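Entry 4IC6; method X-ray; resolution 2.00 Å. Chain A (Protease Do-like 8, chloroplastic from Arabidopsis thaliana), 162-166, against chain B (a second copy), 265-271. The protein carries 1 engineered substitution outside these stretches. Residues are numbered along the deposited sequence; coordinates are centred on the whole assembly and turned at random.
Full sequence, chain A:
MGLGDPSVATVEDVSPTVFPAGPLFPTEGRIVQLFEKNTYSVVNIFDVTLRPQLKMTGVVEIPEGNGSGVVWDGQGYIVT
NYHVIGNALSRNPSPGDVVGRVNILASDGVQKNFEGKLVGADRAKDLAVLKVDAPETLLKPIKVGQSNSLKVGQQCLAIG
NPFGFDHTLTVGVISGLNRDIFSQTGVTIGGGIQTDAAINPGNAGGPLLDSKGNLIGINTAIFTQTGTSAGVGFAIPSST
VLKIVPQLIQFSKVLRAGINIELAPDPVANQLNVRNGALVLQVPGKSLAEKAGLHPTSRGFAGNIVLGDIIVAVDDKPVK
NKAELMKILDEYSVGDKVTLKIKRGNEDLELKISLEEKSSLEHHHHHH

Chain A, residues 162-166: PFGFD
Chain B 265-271: PDPVANQ

Two phenylalanine rings of chain A each receive an aliphatic carbon of chain B over one face, and no hydrogen bond crosses between the two stretches. The contact is therefore built on CH-pi and van der Waals packing, with 266 Å² buried in total.

Chain A has no regular helix or strand here. Phe A163 has phi/psi of -124/-1, and Phe A165 nearly repeats it at -125/-9. Between them Gly A164 turns to 82/13. At these angles a CB would be jammed against the carbonyl O of Phe A163, so the backbone itself calls for glycine. Pro A162 (-79/-25, C-gamma endo) and Asp A166 (-161/-165, chi1 68°, chi2 7°) flank the segment without touching the chain B stretch.

Chain B residues 266-271 form a helix, and Pro B265 (-59/150, C-gamma exo) is its N-cap. The first turn is closed by Ala B269 N to Pro B265 O at 2.9 Å and Asn B270 N to Asp B266 O at 2.8 Å. Gln B271 N follows, bonded to Pro B267 O at 3.1 Å. Asp B266, Pro B267 and Asn B270 make the contact. Val B268 points away.

In register, the CA of Phe A163 lies 5.5 Å from the CA of Pro B267. Phe A163 points toward the helix, with chi1 -52° (m) and chi2 -62°. Pro B267 CB sits 3.8 Å from the centroid of the Phe A163 ring, only 8° off the normal, so it lies almost squarely over the face. The proline, C-gamma exo, directs its CA-to-CB bond sideways. Pro B267 CB is also 3.8 Å from Phe A163 CD1.

Phe A165 also points toward chain B, but with chi1 68° (p) and chi2 84°. Asp B266 CB lies 3.8 Å from the centroid of the Phe A165 ring, 24° off the normal, and 3.6 Å from Phe A165 CZ. Asp B266 has chi1 -71° (m) and chi2 11°; its CB makes the closest approach to the ring. Pro B267 N is 4.0 Å from Phe A165 CE2, at an oblique position.

Asn B270 points toward chain A, with chi1 -86° (m) and chi2 -93°. Asn B270 CB packs 3.3 Å from Phe A163 O. Asn B270 ND2 lies obliquely to the Phe A165 ring, 3.5 Å from Phe A165 CD2. The amide is held within its own helix: Asn B270 ND2 donates to Asp B266 O at 3.1 Å, with an N-H...O angle of 163°. Asn B270 OD1 stays 3.9 Å from Gly A164 O.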

# COMPACT_ATOMS: atom_id res chain seq x y z
N PRO A 162 9.20 3.84 -27.39
CA PRO A 162 9.59 3.02 -26.24
C PRO A 162 9.86 1.55 -26.58
O PRO A 162 10.61 0.91 -25.84
CB PRO A 162 8.38 3.13 -25.31
CG PRO A 162 7.20 3.42 -26.25
CD PRO A 162 7.79 4.28 -27.33
N PHE A 163 9.28 1.04 -27.65
CA PHE A 163 9.47 -0.39 -27.97
C PHE A 163 10.02 -0.68 -29.37
O PHE A 163 10.25 -1.84 -29.73
CB PHE A 163 8.17 -1.17 -27.73
CG PHE A 163 7.60 -0.95 -26.36
CD1 PHE A 163 8.31 -1.32 -25.23
CD2 PHE A 163 6.35 -0.36 -26.19
CE1 PHE A 163 7.79 -1.12 -23.96
CE2 PHE A 163 5.83 -0.16 -24.92
CZ PHE A 163 6.55 -0.54 -23.81
N GLY A 164 10.24 0.37 -30.15
CA GLY A 164 10.87 0.18 -31.45
C GLY A 164 9.91 -0.24 -32.53
O GLY A 164 10.34 -0.66 -33.60
N PHE A 165 8.61 -0.13 -32.29
CA PHE A 165 7.65 -0.45 -33.34
C PHE A 165 6.67 0.68 -33.65
O PHE A 165 5.93 0.62 -34.62
CB PHE A 165 6.92 -1.77 -33.05
CG PHE A 165 6.00 -1.71 -31.87
CD1 PHE A 165 4.71 -1.23 -32.01
CD2 PHE A 165 6.43 -2.13 -30.62
CE1 PHE A 165 3.85 -1.17 -30.92
CE2 PHE A 165 5.58 -2.08 -29.53
CZ PHE A 165 4.29 -1.60 -29.68
N ASP A 166 6.67 1.73 -32.83
CA ASP A 166 5.85 2.90 -33.14
C ASP A 166 6.35 4.10 -32.35
O ASP A 166 7.46 4.06 -31.80
CB ASP A 166 4.39 2.63 -32.80
CG ASP A 166 4.15 2.49 -31.30
OD1 ASP A 166 5.11 2.74 -30.52
OD2 ASP A 166 3.01 2.15 -30.91
N PRO B 265 3.07 -10.08 -26.58
CA PRO B 265 2.68 -8.69 -26.82
C PRO B 265 3.77 -8.00 -27.64
O PRO B 265 4.94 -8.39 -27.53
CB PRO B 265 2.62 -8.09 -25.42
CG PRO B 265 2.35 -9.26 -24.53
CD PRO B 265 3.10 -10.40 -25.14
N ASP B 266 3.41 -7.03 -28.47
CA ASP B 266 4.39 -6.33 -29.29
C ASP B 266 5.63 -5.90 -28.50
O ASP B 266 6.75 -6.05 -28.99
CB ASP B 266 3.76 -5.13 -30.00
CG ASP B 266 2.82 -5.54 -31.11
OD1 ASP B 266 2.50 -6.75 -31.19
OD2 ASP B 266 2.39 -4.66 -31.89
N PRO B 267 5.44 -5.37 -27.27
CA PRO B 267 6.60 -4.88 -26.50
C PRO B 267 7.60 -5.99 -26.17
O PRO B 267 8.81 -5.78 -26.29
CB PRO B 267 5.96 -4.33 -25.22
CG PRO B 267 4.53 -4.05 -25.58
CD PRO B 267 4.18 -5.15 -26.55
N VAL B 268 7.09 -7.14 -25.76
CA VAL B 268 7.96 -8.29 -25.49
C VAL B 268 8.59 -8.79 -26.79
O VAL B 268 9.81 -8.96 -26.87
CB VAL B 268 7.18 -9.43 -24.80
CG1 VAL B 268 8.05 -10.66 -24.64
CG2 VAL B 268 6.67 -8.95 -23.45
N ALA B 269 7.77 -9.01 -27.82
CA ALA B 269 8.28 -9.50 -29.10
C ALA B 269 9.41 -8.61 -29.62
O ALA B 269 10.47 -9.10 -30.01
CB ALA B 269 7.17 -9.58 -30.12
N ASN B 270 9.19 -7.30 -29.63
CA ASN B 270 10.22 -6.40 -30.14
C ASN B 270 11.49 -6.39 -29.29
O ASN B 270 12.60 -6.29 -29.82
CB ASN B 270 9.65 -4.99 -30.33
CG ASN B 270 8.98 -4.82 -31.68
OD1 ASN B 270 9.61 -4.38 -32.65
ND2 ASN B 270 7.70 -5.19 -31.77
N GLN B 271 11.33 -6.53 -27.98
CA GLN B 271 12.48 -6.55 -27.09
C GLN B 271 13.35 -7.78 -27.34
O GLN B 271 14.56 -7.73 -27.13
CB GLN B 271 12.03 -6.52 -25.62
CG GLN B 271 13.14 -6.19 -24.63
CD GLN B 271 12.66 -6.22 -23.19
OE1 GLN B 271 11.51 -6.59 -22.92
NE2 GLN B 271 13.54 -5.85 -22.26